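Long-range contact in acyl-coenzyme A oxidase 1 (Yarrowia lipolytica, PDB 5Y9D), which catalyses the FAD-dependent oxidation of acyl-CoA by molecular oxygen to trans-2-enoyl-CoA and hydrogen peroxide in peroxisomal fatty acid beta-oxidation: residues Q41-F50 with I581-L592. Numbering follows the deposited sequence.
Sequences QFTVRDVTNF and IATAKDDIKPHL
Leu592 sets its CD1 methyl over the centre of one face of the Phe50 ring: CD1 lies 3.5 Å from the ring centroid and only 6° off the normal, a CH-pi contact. The phenyl group meets this methyl because its CG is anti to the backbone N (chi1 168°), which lays the ring against Leu592 CD1 and beside Ala584 CB. Ala584, the last residue of a type I turn begun by Ile581, adds its CB at 4.0 Å from Phe50 CD1. Cutting Phe50 back to an alanine would probably open a gap between helix 44-52 and the pair Leu592 and Ala584, and leave the leucine methyl without its aromatic face. The contact joins the N-terminal region of the acyl-CoA oxidase fold to its C-terminal helical part, away from the annotated sites, and Tyr369 of helix 355-391 touches both Val47 and Leu592. Ile588 fits between the aromatic ends by dividing its branches: CG2, beside its own backbone N, rests 3.9 Å from Val47 CG2, while CG1 stands between that N and the carbonyl carbon and from there brings CD1 to 3.7 Å from the backbone Asp46 O. At the far end Phe42 CD2 stands over one face of the His591 imidazole, displaced toward its rim and 3.6 Å from ND1. The two ring planes are inclined at 50° with centroids 5.1 Å apart, an oblique pairing. Gln639 touches both Phe42 and His591.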
ATOM      1  N   GLN A  41     -20.141 -27.579   0.748  1.00 36.19           N
ATOM      2  CA  GLN A  41     -21.035 -28.415   1.559  1.00 39.67           C
ATOM      3  C   GLN A  41     -22.422 -27.821   1.709  1.00 38.25           C
ATOM      4  O   GLN A  41     -23.325 -28.500   2.173  1.00 36.00           O
ATOM      5  CB  GLN A  41     -20.452 -28.575   2.968  1.00 47.05           C
ATOM      6  CG  GLN A  41     -20.253 -30.022   3.417  1.00 52.97           C
ATOM      7  CD  GLN A  41     -18.892 -30.552   3.012  1.00 56.42           C
ATOM      8  OE1 GLN A  41     -18.456 -30.342   1.878  1.00 59.48           O
ATOM      9  NE2 GLN A  41     -18.200 -31.222   3.941  1.00 53.39           N
ATOM     10  N   PHE A  42     -22.564 -26.545   1.340  1.00 36.52           N
ATOM     11  CA  PHE A  42     -23.776 -25.744   1.569  1.00 35.13           C
ATOM     12  C   PHE A  42     -24.300 -25.104   0.259  1.00 34.80           C
ATOM     13  O   PHE A  42     -23.623 -25.088  -0.757  1.00 38.15           O
ATOM     14  CB  PHE A  42     -23.481 -24.659   2.637  1.00 34.87           C
ATOM     15  CG  PHE A  42     -22.291 -23.775   2.311  1.00 33.15           C
ATOM     16  CD1 PHE A  42     -22.419 -22.694   1.451  1.00 32.00           C
ATOM     17  CD2 PHE A  42     -21.051 -24.036   2.845  1.00 31.22           C
ATOM     18  CE1 PHE A  42     -21.323 -21.909   1.129  1.00 30.92           C
ATOM     19  CE2 PHE A  42     -19.963 -23.242   2.543  1.00 31.30           C
ATOM     20  CZ  PHE A  42     -20.092 -22.188   1.668  1.00 30.37           C
ATOM     21  N   THR A  43     -25.516 -24.599   0.279  1.00 35.30           N
ATOM     22  CA  THR A  43     -26.052 -23.826  -0.829  1.00 36.01           C
ATOM     23  C   THR A  43     -25.514 -22.390  -0.786  1.00 38.54           C
ATOM     24  O   THR A  43     -25.799 -21.634   0.160  1.00 40.17           O
ATOM     25  CB  THR A  43     -27.576 -23.778  -0.754  1.00 37.01           C
ATOM     26  OG1 THR A  43     -28.085 -25.121  -0.820  1.00 39.47           O
ATOM     27  CG2 THR A  43     -28.168 -22.914  -1.896  1.00 36.34           C
ATOM     28  N   VAL A  44     -24.747 -22.014  -1.810  1.00 36.98           N
ATOM     29  CA  VAL A  44     -24.051 -20.722  -1.825  1.00 37.14           C
ATOM     30  C   VAL A  44     -24.983 -19.564  -1.491  1.00 33.72           C
ATOM     31  O   VAL A  44     -24.640 -18.695  -0.729  1.00 35.31           O
ATOM     32  CB  VAL A  44     -23.380 -20.434  -3.189  1.00 36.96           C
ATOM     33  CG1 VAL A  44     -22.930 -18.988  -3.277  1.00 38.38           C
ATOM     34  CG2 VAL A  44     -22.198 -21.353  -3.402  1.00 36.72           C
ATOM     35  N   ARG A  45     -26.174 -19.570  -2.054  1.00 33.01           N
ATOM     36  CA  ARG A  45     -27.094 -18.459  -1.872  1.00 30.08           C
ATOM     37  C   ARG A  45     -27.570 -18.316  -0.440  1.00 32.56           C
ATOM     38  O   ARG A  45     -28.037 -17.244  -0.073  1.00 35.00           O
ATOM     39  CB  ARG A  45     -28.277 -18.605  -2.802  1.00 28.68           C
ATOM     40  CG  ARG A  45     -29.032 -17.330  -3.022  1.00 29.75           C
ATOM     41  CD  ARG A  45     -30.271 -17.605  -3.836  1.00 29.36           C
ATOM     42  NE  ARG A  45     -31.037 -16.387  -4.125  1.00 30.83           N
ATOM     43  CZ  ARG A  45     -30.710 -15.470  -5.044  1.00 28.78           C
ATOM     44  NH1 ARG A  45     -29.578 -15.552  -5.748  1.00 28.05           N
ATOM     45  NH2 ARG A  45     -31.506 -14.442  -5.237  1.00 27.11           N
ATOM     46  N   ASP A  46     -27.473 -19.365   0.385  1.00 31.61           N
ATOM     47  CA  ASP A  46     -27.839 -19.199   1.784  1.00 31.84           C
ATOM     48  C   ASP A  46     -26.794 -18.279   2.477  1.00 31.16           C
ATOM     49  O   ASP A  46     -27.164 -17.395   3.244  1.00 32.38           O
ATOM     50  CB  ASP A  46     -27.981 -20.541   2.519  1.00 35.32           C
ATOM     51  CG  ASP A  46     -29.220 -21.356   2.096  1.00 38.45           C
ATOM     52  OD1 ASP A  46     -30.251 -20.806   1.651  1.00 44.49           O
ATOM     53  OD2 ASP A  46     -29.169 -22.586   2.254  1.00 41.30           O
ATOM     54  N   VAL A  47     -25.504 -18.476   2.206  1.00 29.49           N
ATOM     55  CA  VAL A  47     -24.472 -17.575   2.739  1.00 31.78           C
ATOM     56  C   VAL A  47     -24.619 -16.158   2.162  1.00 32.60           C
ATOM     57  O   VAL A  47     -24.478 -15.190   2.889  1.00 35.31           O
ATOM     58  CB  VAL A  47     -23.029 -18.061   2.481  1.00 30.08           C
ATOM     59  CG1 VAL A  47     -22.041 -17.181   3.233  1.00 29.07           C
ATOM     60  CG2 VAL A  47     -22.856 -19.497   2.932  1.00 31.65           C
ATOM     61  N   THR A  48     -24.908 -16.055   0.864  1.00 31.62           N
ATOM     62  CA  THR A  48     -25.127 -14.761   0.202  1.00 31.00           C
ATOM     63  C   THR A  48     -26.283 -14.004   0.897  1.00 31.06           C
ATOM     64  O   THR A  48     -26.167 -12.829   1.192  1.00 29.30           O
ATOM     65  CB  THR A  48     -25.385 -14.945  -1.327  1.00 28.31           C
ATOM     66  OG1 THR A  48     -24.312 -15.699  -1.923  1.00 26.08           O
ATOM     67  CG2 THR A  48     -25.443 -13.617  -2.029  1.00 28.41           C
ATOM     68  N   ASN A  49     -27.355 -14.721   1.208  1.00 32.30           N
ATOM     69  CA  ASN A  49     -28.512 -14.192   1.953  1.00 31.27           C
ATOM     70  C   ASN A  49     -28.173 -13.797   3.375  1.00 31.91           C
ATOM     71  O   ASN A  49     -28.624 -12.779   3.869  1.00 33.69           O
ATOM     72  CB  ASN A  49     -29.644 -15.216   1.936  1.00 28.93           C
ATOM     73  CG  ASN A  49     -30.265 -15.339   0.564  1.00 30.86           C
ATOM     74  OD1 ASN A  49     -30.083 -14.460  -0.306  1.00 29.46           O
ATOM     75  ND2 ASN A  49     -31.008 -16.420   0.343  1.00 33.03           N
ATOM     76  N   PHE A  50     -27.332 -14.580   4.017  1.00 30.60           N
ATOM     77  CA  PHE A  50     -26.834 -14.206   5.314  1.00 31.04           C
ATOM     78  C   PHE A  50     -26.038 -12.904   5.269  1.00 33.09           C
ATOM     79  O   PHE A  50     -26.158 -12.075   6.158  1.00 36.16           O
ATOM     80  CB  PHE A  50     -25.950 -15.317   5.841  1.00 31.54           C
ATOM     81  CG  PHE A  50     -25.161 -14.935   7.025  1.00 31.24           C
ATOM     82  CD1 PHE A  50     -25.698 -15.063   8.285  1.00 32.08           C
ATOM     83  CD2 PHE A  50     -23.874 -14.451   6.881  1.00 31.62           C
ATOM     84  CE1 PHE A  50     -24.955 -14.717   9.401  1.00 33.98           C
ATOM     85  CE2 PHE A  50     -23.135 -14.075   7.989  1.00 32.77           C
ATOM     86  CZ  PHE A  50     -23.675 -14.219   9.253  1.00 33.88           C
ATOM     87  N   ILE A 581     -24.170 -14.603  13.554  1.00 32.70           N
ATOM     88  CA  ILE A 581     -24.030 -16.069  13.401  1.00 35.63           C
ATOM     89  C   ILE A 581     -25.069 -16.803  14.271  1.00 39.16           C
ATOM     90  O   ILE A 581     -25.506 -17.926  13.960  1.00 40.25           O
ATOM     91  CB  ILE A 581     -22.589 -16.536  13.762  1.00 36.49           C
ATOM     92  CG1 ILE A 581     -21.572 -15.752  12.929  1.00 37.34           C
ATOM     93  CG2 ILE A 581     -22.405 -18.046  13.588  1.00 37.42           C
ATOM     94  CD1 ILE A 581     -20.297 -16.480  12.568  1.00 38.65           C
ATOM     95  N   ALA A 582     -25.466 -16.136  15.354  1.00 39.09           N
ATOM     96  CA  ALA A 582     -26.515 -16.608  16.223  1.00 39.78           C
ATOM     97  C   ALA A 582     -27.849 -16.702  15.506  1.00 39.95           C
ATOM     98  O   ALA A 582     -28.705 -17.522  15.911  1.00 40.93           O
ATOM     99  CB  ALA A 582     -26.646 -15.685  17.442  1.00 41.24           C
ATOM    100  N   THR A 583     -28.030 -15.878  14.465  1.00 36.74           N
ATOM    101  CA  THR A 583     -29.330 -15.726  13.796  1.00 36.32           C
ATOM    102  C   THR A 583     -29.409 -16.444  12.461  1.00 39.40           C
ATOM    103  O   THR A 583     -30.411 -16.336  11.749  1.00 40.27           O
ATOM    104  CB  THR A 583     -29.658 -14.248  13.547  1.00 37.22           C
ATOM    105  OG1 THR A 583     -28.750 -13.700  12.594  1.00 40.23           O
ATOM    106  CG2 THR A 583     -29.548 -13.450  14.818  1.00 40.24           C
ATOM    107  N   ALA A 584     -28.355 -17.181  12.122  1.00 43.71           N
ATOM    108  CA  ALA A 584     -28.201 -17.765  10.788  1.00 44.42           C
ATOM    109  C   ALA A 584     -29.082 -18.985  10.589  1.00 45.91           C
ATOM    110  O   ALA A 584     -29.537 -19.594  11.568  1.00 49.15           O
ATOM    111  CB  ALA A 584     -26.738 -18.158  10.568  1.00 44.14           C
ATOM    112  N   LYS A 585     -29.295 -19.358   9.324  1.00 46.57           N
ATOM    113  CA  LYS A 585     -29.752 -20.713   9.011  1.00 49.67           C
ATOM    114  C   LYS A 585     -28.736 -21.682   9.574  1.00 47.51           C
ATOM    115  O   LYS A 585     -27.531 -21.427   9.545  1.00 43.56           O
ATOM    116  CB  LYS A 585     -29.906 -20.962   7.499  1.00 52.04           C
ATOM    117  CG  LYS A 585     -31.284 -20.630   6.961  1.00 59.75           C
ATOM    118  CD  LYS A 585     -31.693 -21.507   5.776  1.00 67.03           C
ATOM    119  CE  LYS A 585     -32.898 -20.909   5.036  1.00 71.60           C
ATOM    120  NZ  LYS A 585     -33.939 -20.287   5.927  1.00 71.08           N
ATOM    121  N   ASP A 586     -29.228 -22.810  10.054  1.00 48.60           N
ATOM    122  CA  ASP A 586     -28.396 -23.777  10.767  1.00 48.13           C
ATOM    123  C   ASP A 586     -27.358 -24.466   9.878  1.00 48.86           C
ATOM    124  O   ASP A 586     -26.197 -24.663  10.275  1.00 44.33           O
ATOM    125  CB  ASP A 586     -29.305 -24.798  11.451  1.00 51.90           C
ATOM    126  CG  ASP A 586     -30.215 -24.147  12.525  1.00 53.81           C
ATOM    127  OD1 ASP A 586     -29.683 -23.361  13.392  1.00 48.69           O
ATOM    128  OD2 ASP A 586     -31.448 -24.431  12.479  1.00 46.80           O
ATOM    129  N   ASP A 587     -27.750 -24.777   8.652  1.00 47.26           N
ATOM    130  CA  ASP A 587     -26.879 -25.511   7.762  1.00 49.72           C
ATOM    131  C   ASP A 587     -25.545 -24.768   7.506  1.00 46.35           C
ATOM    132  O   ASP A 587     -24.513 -25.399   7.296  1.00 40.70           O
ATOM    133  CB  ASP A 587     -27.638 -25.839   6.473  1.00 58.72           C
ATOM    134  CG  ASP A 587     -29.120 -26.169   6.741  1.00 70.42           C
ATOM    135  OD1 ASP A 587     -29.864 -25.255   7.190  1.00 68.67           O
ATOM    136  OD2 ASP A 587     -29.533 -27.343   6.543  1.00 79.68           O
ATOM    137  N   ILE A 588     -25.568 -23.434   7.561  1.00 44.63           N
ATOM    138  CA  ILE A 588     -24.373 -22.620   7.293  1.00 39.35           C
ATOM    139  C   ILE A 588     -23.680 -22.218   8.566  1.00 37.14           C
ATOM    140  O   ILE A 588     -22.478 -21.898   8.562  1.00 37.84           O
ATOM    141  CB  ILE A 588     -24.676 -21.373   6.423  1.00 38.12           C
ATOM    142  CG1 ILE A 588     -25.672 -20.442   7.108  1.00 40.37           C
ATOM    143  CG2 ILE A 588     -25.224 -21.800   5.071  1.00 39.27           C
ATOM    144  CD1 ILE A 588     -26.356 -19.444   6.192  1.00 41.00           C
ATOM    145  N   LYS A 589     -24.395 -22.285   9.676  1.00 36.17           N
ATOM    146  CA  LYS A 589     -23.843 -21.778  10.949  1.00 37.82           C
ATOM    147  C   LYS A 589     -22.430 -22.295  11.285  1.00 36.01           C
ATOM    148  O   LYS A 589     -21.573 -21.499  11.699  1.00 36.67           O
ATOM    149  CB  LYS A 589     -24.793 -22.031  12.116  1.00 41.36           C
ATOM    150  CG  LYS A 589     -24.777 -20.927  13.146  1.00 46.86           C
ATOM    151  CD  LYS A 589     -25.186 -21.406  14.532  1.00 52.94           C
ATOM    152  CE  LYS A 589     -26.683 -21.287  14.778  1.00 57.63           C
ATOM    153  NZ  LYS A 589     -26.936 -21.088  16.239  1.00 61.31           N
ATOM    154  N   PRO A 590     -22.160 -23.596  11.074  1.00 33.70           N
ATOM    155  CA  PRO A 590     -20.840 -24.107  11.493  1.00 34.98           C
ATOM    156  C   PRO A 590     -19.666 -23.610  10.665  1.00 33.50           C
ATOM    157  O   PRO A 590     -18.582 -23.436  11.204  1.00 32.49           O
ATOM    158  CB  PRO A 590     -20.978 -25.629  11.370  1.00 35.36           C
ATOM    159  CG  PRO A 590     -22.447 -25.861  11.388  1.00 36.56           C
ATOM    160  CD  PRO A 590     -23.047 -24.689  10.665  1.00 34.85           C
ATOM    161  N   HIS A 591     -19.885 -23.369   9.377  1.00 35.30           N
ATOM    162  CA  HIS A 591     -18.843 -22.790   8.518  1.00 34.90           C
ATOM    163  C   HIS A 591     -18.627 -21.328   8.855  1.00 36.17           C
ATOM    164  O   HIS A 591     -17.485 -20.856   8.913  1.00 37.49           O
ATOM    165  CB  HIS A 591     -19.192 -22.934   7.045  1.00 35.32           C
ATOM    166  CG  HIS A 591     -19.548 -24.331   6.646  1.00 36.14           C
ATOM    167  ND1 HIS A 591     -20.849 -24.717   6.377  1.00 35.93           N
ATOM    168  CD2 HIS A 591     -18.782 -25.436   6.494  1.00 36.83           C
ATOM    169  CE1 HIS A 591     -20.867 -26.004   6.082  1.00 38.26           C
ATOM    170  NE2 HIS A 591     -19.625 -26.463   6.140  1.00 39.34           N
ATOM    171  N   LEU A 592     -19.727 -20.607   9.076  1.00 38.31           N
ATOM    172  CA  LEU A 592     -19.640 -19.234   9.538  1.00 36.85           C
ATOM    173  C   LEU A 592     -18.975 -19.155  10.910  1.00 40.06           C
ATOM    174  O   LEU A 592     -18.219 -18.195  11.188  1.00 38.62           O
ATOM    175  CB  LEU A 592     -21.011 -18.585   9.591  1.00 37.46           C
ATOM    176  CG  LEU A 592     -21.776 -18.341   8.288  1.00 36.58           C
ATOM    177  CD1 LEU A 592     -23.130 -17.802   8.686  1.00 37.82           C
ATOM    178  CD2 LEU A 592     -21.102 -17.350   7.363  1.00 35.78           C
TER